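Local coordinates for protein GDSL-like Lipase (Parabacteroides distasonis, PDB 3P94) that probably acts as a serine hydrolase of the GDSL (SGNH) family, perhaps a lysophospholipase, and has a flavodoxin-like fold, at residues S23-M28 / E197-T202; V64-D69 / V78-G83; S105-A110 / I115-C120. All coordinates share one frame; numbering follows the deposited sequence. Where two conformers were deposited one is given.

Contact 1. Residues S23-M28 / E197-T202; sequences SNVVFM and EAIHKT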
# COMPACT_ATOMS: atom_id res chain seq x y z
N SER A 23 10.83 5.92 -14.55
CA SER A 23 10.46 4.53 -14.30
C SER A 23 9.02 4.27 -14.74
O SER A 23 8.36 5.17 -15.25
CB SER A 23 10.66 4.18 -12.83
OG SER A 23 9.90 5.02 -11.97
N ASN A 24 8.54 3.02 -14.56
CA ASN A 24 7.22 2.62 -15.01
C ASN A 24 6.18 2.78 -13.88
O ASN A 24 5.47 3.78 -13.85
CB ASN A 24 7.27 1.18 -15.54
CG ASN A 24 5.96 0.62 -16.02
OD1 ASN A 24 5.12 1.31 -16.58
ND2 ASN A 24 5.76 -0.66 -15.81
N VAL A 25 6.11 1.80 -12.95
CA VAL A 25 5.16 1.82 -11.84
C VAL A 25 5.89 1.49 -10.56
O VAL A 25 6.63 0.51 -10.50
CB VAL A 25 3.96 0.82 -12.05
CG1 VAL A 25 3.01 0.85 -10.86
CG2 VAL A 25 3.20 1.08 -13.35
N VAL A 26 5.67 2.30 -9.53
CA VAL A 26 6.24 2.11 -8.22
C VAL A 26 5.14 1.59 -7.29
O VAL A 26 4.03 2.12 -7.30
CB VAL A 26 6.89 3.42 -7.71
CG1 VAL A 26 7.20 3.35 -6.20
CG2 VAL A 26 8.15 3.76 -8.51
N PHE A 27 5.42 0.53 -6.53
CA PHE A 27 4.50 -0.01 -5.53
C PHE A 27 4.93 0.52 -4.17
O PHE A 27 5.99 0.16 -3.66
CB PHE A 27 4.48 -1.56 -5.55
CG PHE A 27 3.57 -2.19 -6.59
CD1 PHE A 27 3.78 -1.96 -7.94
CD2 PHE A 27 2.54 -3.05 -6.22
CE1 PHE A 27 2.93 -2.52 -8.90
CE2 PHE A 27 1.72 -3.64 -7.17
CZ PHE A 27 1.93 -3.38 -8.51
N MSE A 28 4.12 1.44 -3.62
CA MSE A 28 4.34 2.06 -2.32
C MSE A 28 3.49 1.31 -1.30
O MSE A 28 2.28 1.09 -1.52
CB MSE A 28 3.99 3.58 -2.43
CG MSE A 28 4.02 4.36 -1.13
SE MSE A 28 5.69 4.14 -0.10
CE MSE A 28 6.95 4.49 -1.38
N GLU A 197 -4.75 -5.77 -14.08
CA GLU A 197 -5.88 -5.30 -14.88
C GLU A 197 -6.06 -3.78 -14.67
O GLU A 197 -6.26 -3.06 -15.64
CB GLU A 197 -7.15 -6.06 -14.50
CG GLU A 197 -8.24 -6.07 -15.57
CD GLU A 197 -9.40 -7.01 -15.30
OE1 GLU A 197 -9.19 -8.06 -14.66
OE2 GLU A 197 -10.52 -6.71 -15.77
N ALA A 198 -5.93 -3.30 -13.42
CA ALA A 198 -6.04 -1.88 -13.08
C ALA A 198 -4.90 -1.06 -13.70
O ALA A 198 -5.15 0.00 -14.27
CB ALA A 198 -6.06 -1.69 -11.58
N ILE A 199 -3.64 -1.56 -13.62
CA ILE A 199 -2.47 -0.88 -14.18
C ILE A 199 -2.58 -0.78 -15.71
O ILE A 199 -2.35 0.29 -16.26
CB ILE A 199 -1.14 -1.57 -13.73
CG1 ILE A 199 -0.85 -1.27 -12.24
CG2 ILE A 199 0.06 -1.15 -14.61
CD1 ILE A 199 0.10 -2.28 -11.55
N HIS A 200 -2.94 -1.90 -16.39
CA HIS A 200 -3.03 -1.93 -17.86
C HIS A 200 -4.14 -1.01 -18.39
O HIS A 200 -3.99 -0.49 -19.48
CB HIS A 200 -3.20 -3.37 -18.38
CG HIS A 200 -2.06 -4.29 -18.05
ND1 HIS A 200 -2.23 -5.66 -17.98
CD2 HIS A 200 -0.77 -4.00 -17.73
CE1 HIS A 200 -1.05 -6.16 -17.64
NE2 HIS A 200 -0.14 -5.20 -17.47
N LYS A 201 -5.21 -0.76 -17.60
CA LYS A 201 -6.28 0.15 -18.00
C LYS A 201 -5.89 1.62 -17.72
O LYS A 201 -6.34 2.50 -18.46
CB LYS A 201 -7.63 -0.24 -17.36
CG LYS A 201 -7.82 0.07 -15.87
N THR A 202 -5.02 1.88 -16.71
CA THR A 202 -4.57 3.22 -16.29
C THR A 202 -3.30 3.70 -17.01
O THR A 202 -3.20 4.89 -17.35
CB THR A 202 -4.30 3.20 -14.76
OG1 THR A 202 -5.40 2.60 -14.09
CG2 THR A 202 -4.05 4.60 -14.17
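V25 and F27, on inner strand 23-29 of the parallel flavodoxin-like sheet, pack against I199 of the C-terminal helix 185-202. The chain closes here over a long separation, bringing its last helix onto one face of the sheet. I199 makes the contact with two separate branches. Its CG1 stands anti to the carbonyl carbon (chi1 -72°), and the chain then runs out extended, which carries CD1 to the ring of F27. CD1 of I199 lies 3.7 Å from CZ of F27 and approaches the ring obliquely. CE1 of the same ring is nearly as close. The other branch, CG2 of I199, meets CG2 of V25 at 4.1 Å. F49 of the neighbouring strand touches both V25 and I199, and its ring also meets that of F27. The ring of F44 packs edge-to-face with F27. At the end of the helix, A198 O accepts from T202 OG1 at 2.6 Å and from T202 N, the two donors coming from opposite faces of its plane. T202 OG1 also bonds to T157 OG1 at the edge strand 157-159. Across the contact itself only methyl and ring carbons meet. The join is therefore hydrophobic and not directional. Burial and shape hold I199 against the sheet, while the hydroxyl of T202 ties the end of the helix to strand 157-159.

Contact 2. Residues V64-D69 / V78-G83; sequences VRFRQD and VVILAG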
# COMPACT_ATOMS: atom_id res chain seq x y z
N VAL A 64 6.41 10.95 4.25
CA VAL A 64 7.76 11.53 4.39
C VAL A 64 8.75 10.84 3.39
O VAL A 64 9.55 11.53 2.76
CB VAL A 64 8.24 11.47 5.86
CG1 VAL A 64 9.73 11.78 5.99
CG2 VAL A 64 7.42 12.43 6.72
N ARG A 65 8.66 9.52 3.24
CA ARG A 65 9.51 8.72 2.34
C ARG A 65 9.13 8.90 0.84
O ARG A 65 9.93 8.57 -0.04
CB ARG A 65 9.34 7.24 2.74
CG ARG A 65 10.28 6.29 2.06
CD ARG A 65 10.35 4.97 2.76
NE ARG A 65 9.08 4.23 2.86
CZ ARG A 65 8.62 3.38 1.94
NH1 ARG A 65 9.25 3.24 0.78
NH2 ARG A 65 7.53 2.67 2.18
N PHE A 66 7.90 9.39 0.57
CA PHE A 66 7.30 9.55 -0.75
C PHE A 66 8.19 10.26 -1.77
O PHE A 66 8.23 9.84 -2.92
CB PHE A 66 5.96 10.30 -0.65
CG PHE A 66 4.98 9.98 -1.76
CD1 PHE A 66 4.27 8.78 -1.76
CD2 PHE A 66 4.75 10.89 -2.78
CE1 PHE A 66 3.37 8.48 -2.78
CE2 PHE A 66 3.84 10.59 -3.80
CZ PHE A 66 3.16 9.39 -3.79
N ARG A 67 8.88 11.33 -1.36
CA ARG A 67 9.74 12.09 -2.27
C ARG A 67 10.92 11.23 -2.81
O ARG A 67 11.15 11.23 -4.01
CB ARG A 67 10.24 13.37 -1.59
CG ARG A 67 11.17 14.23 -2.44
CD ARG A 67 11.13 15.70 -2.04
NE ARG A 67 9.77 16.23 -2.08
CZ ARG A 67 9.15 16.64 -3.18
NH1 ARG A 67 9.79 16.65 -4.35
NH2 ARG A 67 7.89 17.06 -3.12
N GLN A 68 11.63 10.49 -1.94
CA GLN A 68 12.78 9.67 -2.32
C GLN A 68 12.38 8.40 -3.08
O GLN A 68 12.99 8.06 -4.09
CB GLN A 68 13.60 9.28 -1.07
CG GLN A 68 14.83 8.40 -1.39
CD GLN A 68 15.50 7.80 -0.18
OE1 GLN A 68 16.42 8.39 0.39
NE2 GLN A 68 15.08 6.59 0.19
N ASP A 69 11.38 7.69 -2.57
CA ASP A 69 11.00 6.41 -3.13
C ASP A 69 9.92 6.44 -4.20
O ASP A 69 9.67 5.39 -4.79
CB ASP A 69 10.62 5.47 -1.97
CG ASP A 69 11.84 4.99 -1.17
OD1 ASP A 69 12.99 5.29 -1.58
OD2 ASP A 69 11.65 4.29 -0.16
N VAL A 78 1.94 5.33 -9.46
CA VAL A 78 2.28 4.80 -8.14
C VAL A 78 1.05 4.00 -7.65
O VAL A 78 -0.09 4.47 -7.75
CB VAL A 78 2.77 5.87 -7.11
CG1 VAL A 78 1.72 6.98 -6.87
CG2 VAL A 78 3.22 5.22 -5.79
N VAL A 79 1.31 2.79 -7.16
CA VAL A 79 0.28 1.90 -6.61
C VAL A 79 0.43 2.03 -5.11
O VAL A 79 1.49 1.70 -4.57
CB VAL A 79 0.43 0.45 -7.14
CG1 VAL A 79 -0.50 -0.51 -6.40
CG2 VAL A 79 0.15 0.39 -8.63
N ILE A 80 -0.61 2.57 -4.43
CA ILE A 80 -0.52 2.77 -2.99
C ILE A 80 -1.44 1.80 -2.24
O ILE A 80 -2.65 1.80 -2.44
CB ILE A 80 -0.82 4.25 -2.58
CG1 ILE A 80 0.13 5.25 -3.30
CG2 ILE A 80 -0.77 4.44 -1.03
CD1 ILE A 80 -0.32 6.75 -3.24
N LEU A 81 -0.85 1.01 -1.34
CA LEU A 81 -1.57 0.12 -0.44
C LEU A 81 -1.05 0.42 0.96
O LEU A 81 0.06 0.02 1.31
CB LEU A 81 -1.42 -1.37 -0.83
CG LEU A 81 -2.04 -2.39 0.16
CD1 LEU A 81 -3.55 -2.19 0.32
CD2 LEU A 81 -1.75 -3.80 -0.30
N ALA A 82 -1.82 1.21 1.72
CA ALA A 82 -1.39 1.70 3.03
C ALA A 82 -2.57 2.01 3.95
O ALA A 82 -3.66 2.29 3.48
CB ALA A 82 -0.56 2.96 2.83
N GLY A 83 -2.29 2.01 5.25
CA GLY A 83 -3.29 2.34 6.26
C GLY A 83 -3.50 1.31 7.35
O GLY A 83 -3.93 1.68 8.45
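F66 of helix 59-71 reaches down to V78 and I80 on strand 75-81. All three residues are buried. Strand 49-53, this helix and strand 75-81 form a beta-alpha-beta crossover that passes over strand 23-29. The CB of F66 does not point straight at the strand. The ring gets there because CG stands anti to the backbone N, in a skewed torsion (chi1 -153°). CZ then lies 4.2 Å from CG1 of V78, with the two side chains coming from opposite directions. CE1 lies 4.1 Å from CD1 of I80, whose side chain crosses that of F66 at about a right angle. Both methyls meet the ring obliquely. The ring makes the whole contact, at ordinary van der Waals distances, and the surface shared is small. The outer side of the helix is different. V64 and R67 are exposed there, and Q68 is partly so. Toward strand 23-29, where R65 and D69 touch M28, the helix carries a polar group built on the buried R65 and D69. R65 NH1 bonds to D69 OD2 at 2.8 Å, in the guanidinium plane and on the anti lone pair of the oxygen. Q68 NE2 reaches D69 OD1 at 3.0 Å from above the carboxylate plane. R65 also donates hydrogen bonds to R52 O and Q57 OE1, and N16 binds D69 OD1. The salt bridge probably helps to keep the D69 carboxylate charged despite its burial. Residues 64-69 thus meet 78-83 through carbon alone, while R65 and D69 pair with each other away from that interface.

Contact 3. Residues S105-A110 / I115-C120; sequences SMAELA and IKVIFC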
# COMPACT_ATOMS: atom_id res chain seq x y z
N SER A 105 -2.62 13.65 0.87
CA SER A 105 -1.38 14.41 0.67
C SER A 105 -0.44 13.67 -0.29
O SER A 105 0.15 14.32 -1.15
CB SER A 105 -0.71 14.70 2.00
OG SER A 105 -1.41 15.74 2.65
N MSE A 106 -0.34 12.31 -0.20
CA MSE A 106 0.46 11.52 -1.15
C MSE A 106 -0.11 11.67 -2.57
O MSE A 106 0.65 11.89 -3.52
CB MSE A 106 0.52 10.04 -0.76
CG MSE A 106 1.38 9.76 0.48
SE MSE A 106 1.58 7.82 0.74
CE MSE A 106 0.56 7.67 2.38
N ALA A 107 -1.45 11.59 -2.72
CA ALA A 107 -2.13 11.73 -4.01
C ALA A 107 -1.86 13.10 -4.62
O ALA A 107 -1.55 13.19 -5.81
CB ALA A 107 -3.64 11.50 -3.86
N GLU A 108 -1.92 14.16 -3.80
CA GLU A 108 -1.70 15.53 -4.27
C GLU A 108 -0.23 15.76 -4.66
O GLU A 108 0.02 16.46 -5.65
CB GLU A 108 -2.16 16.55 -3.21
CG GLU A 108 -3.68 16.60 -3.09
CD GLU A 108 -4.27 17.69 -2.21
OE1 GLU A 108 -3.51 18.36 -1.47
OE2 GLU A 108 -5.50 17.87 -2.27
N LEU A 109 0.73 15.16 -3.93
CA LEU A 109 2.16 15.27 -4.26
C LEU A 109 2.44 14.55 -5.58
O LEU A 109 3.21 15.07 -6.40
CB LEU A 109 3.06 14.69 -3.14
CG LEU A 109 3.23 15.55 -1.90
CD1 LEU A 109 3.99 14.79 -0.83
CD2 LEU A 109 3.95 16.88 -2.20
N ALA A 110 1.82 13.37 -5.79
CA ALA A 110 1.98 12.60 -7.02
C ALA A 110 1.41 13.38 -8.21
O ALA A 110 2.08 13.46 -9.24
CB ALA A 110 1.29 11.25 -6.89
N ILE A 115 2.39 12.19 -11.70
CA ILE A 115 2.36 10.75 -11.46
C ILE A 115 0.90 10.34 -11.25
O ILE A 115 0.22 10.96 -10.44
CB ILE A 115 3.27 10.35 -10.25
CG1 ILE A 115 4.74 10.80 -10.46
CG2 ILE A 115 3.20 8.86 -9.98
CD1 ILE A 115 5.59 10.96 -9.17
N LYS A 116 0.44 9.31 -11.99
CA LYS A 116 -0.93 8.79 -11.85
C LYS A 116 -1.04 7.97 -10.56
O LYS A 116 -0.18 7.13 -10.30
CB LYS A 116 -1.33 7.92 -13.06
CG LYS A 116 -1.52 8.71 -14.34
CD LYS A 116 -2.06 7.83 -15.45
CE LYS A 116 -2.19 8.59 -16.74
NZ LYS A 116 -1.77 7.76 -17.90
N VAL A 117 -2.07 8.22 -9.74
CA VAL A 117 -2.24 7.47 -8.49
C VAL A 117 -3.24 6.33 -8.68
O VAL A 117 -4.38 6.55 -9.09
CB VAL A 117 -2.65 8.36 -7.29
CG1 VAL A 117 -2.91 7.53 -6.04
CG2 VAL A 117 -1.59 9.42 -7.02
N ILE A 118 -2.81 5.13 -8.28
CA ILE A 118 -3.65 3.95 -8.25
C ILE A 118 -3.80 3.59 -6.77
O ILE A 118 -2.83 3.16 -6.14
CB ILE A 118 -3.09 2.79 -9.11
CG1 ILE A 118 -3.12 3.17 -10.62
CG2 ILE A 118 -3.86 1.50 -8.85
CD1 ILE A 118 -2.19 2.34 -11.51
N PHE A 119 -4.98 3.83 -6.20
CA PHE A 119 -5.25 3.53 -4.80
C PHE A 119 -5.77 2.11 -4.64
O PHE A 119 -6.61 1.68 -5.43
CB PHE A 119 -6.27 4.52 -4.20
CG PHE A 119 -5.68 5.76 -3.58
CD1 PHE A 119 -4.79 5.67 -2.51
CD2 PHE A 119 -6.06 7.02 -4.02
CE1 PHE A 119 -4.24 6.82 -1.94
CE2 PHE A 119 -5.52 8.18 -3.43
CZ PHE A 119 -4.61 8.07 -2.40
N CYS A 120 -5.28 1.40 -3.61
CA CYS A 120 -5.71 0.04 -3.29
C CYS A 120 -6.52 0.04 -2.02
O CYS A 120 -6.14 0.69 -1.05
CB CYS A 120 -4.52 -0.90 -3.16
SG CYS A 120 -3.50 -1.02 -4.65
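I115 begins the contact by giving its backbone N to A110 O, at 2.8 Å and with an N-H...O angle of 162°. The donor stands above the carbonyl plane, 40° out of it. CB of I115 also lies close, 4.0 Å from CB of A110. K116 then points away from the helix, and its NZ bonds to T202 O near the C-terminus. V117 turns back toward the helix. Its CG2, anti to the carbonyl carbon, reaches CB of A110 at 3.4 Å, a tighter approach than usual for two carbons. The same methyl lies 3.8 Å from CA of A107. This is the returning half of a beta-alpha-beta unit: strand 75-81, helix 96-112, then the neighbouring parallel strand 116-120. Helix and strand run nearly antiparallel, at 153°, with their axes 8.2 Å apart at closest approach. The two alanines offer only small methyls to the strand. I118 faces the other side of the sheet, where it touches strand 157-159. F119 reaches the helix again with its ring, CE2 lying 3.8 Å from CB of A107. CG1 of V117 covers one face of that ring, offset toward the rim, and I147 and Y150 of helix 137-153 also pack on F119.

The three contacts meet through one parallel sheet. Contacts 2 and 3 lie on one face, their centres 8 Å apart; contact 1 packs its helix on the opposite face. Strand 23-29 pairs with strand 75-81 through a probable hydrogen bond from M28 N to V79 O (2.8 Å), and strand 75-81 with 116-120 through one from I118 N to V78 O (2.9 Å). The helices of contacts 2 and 3 also touch, through F66 and M106. I199 CG1 lies 3.9 Å from I118 CD1. The probable catalytic triad is S31, H182 and D179. S31 follows strand 23-29; D179 and H182 precede helix 185-202, but I199 sits toward that helix's far end.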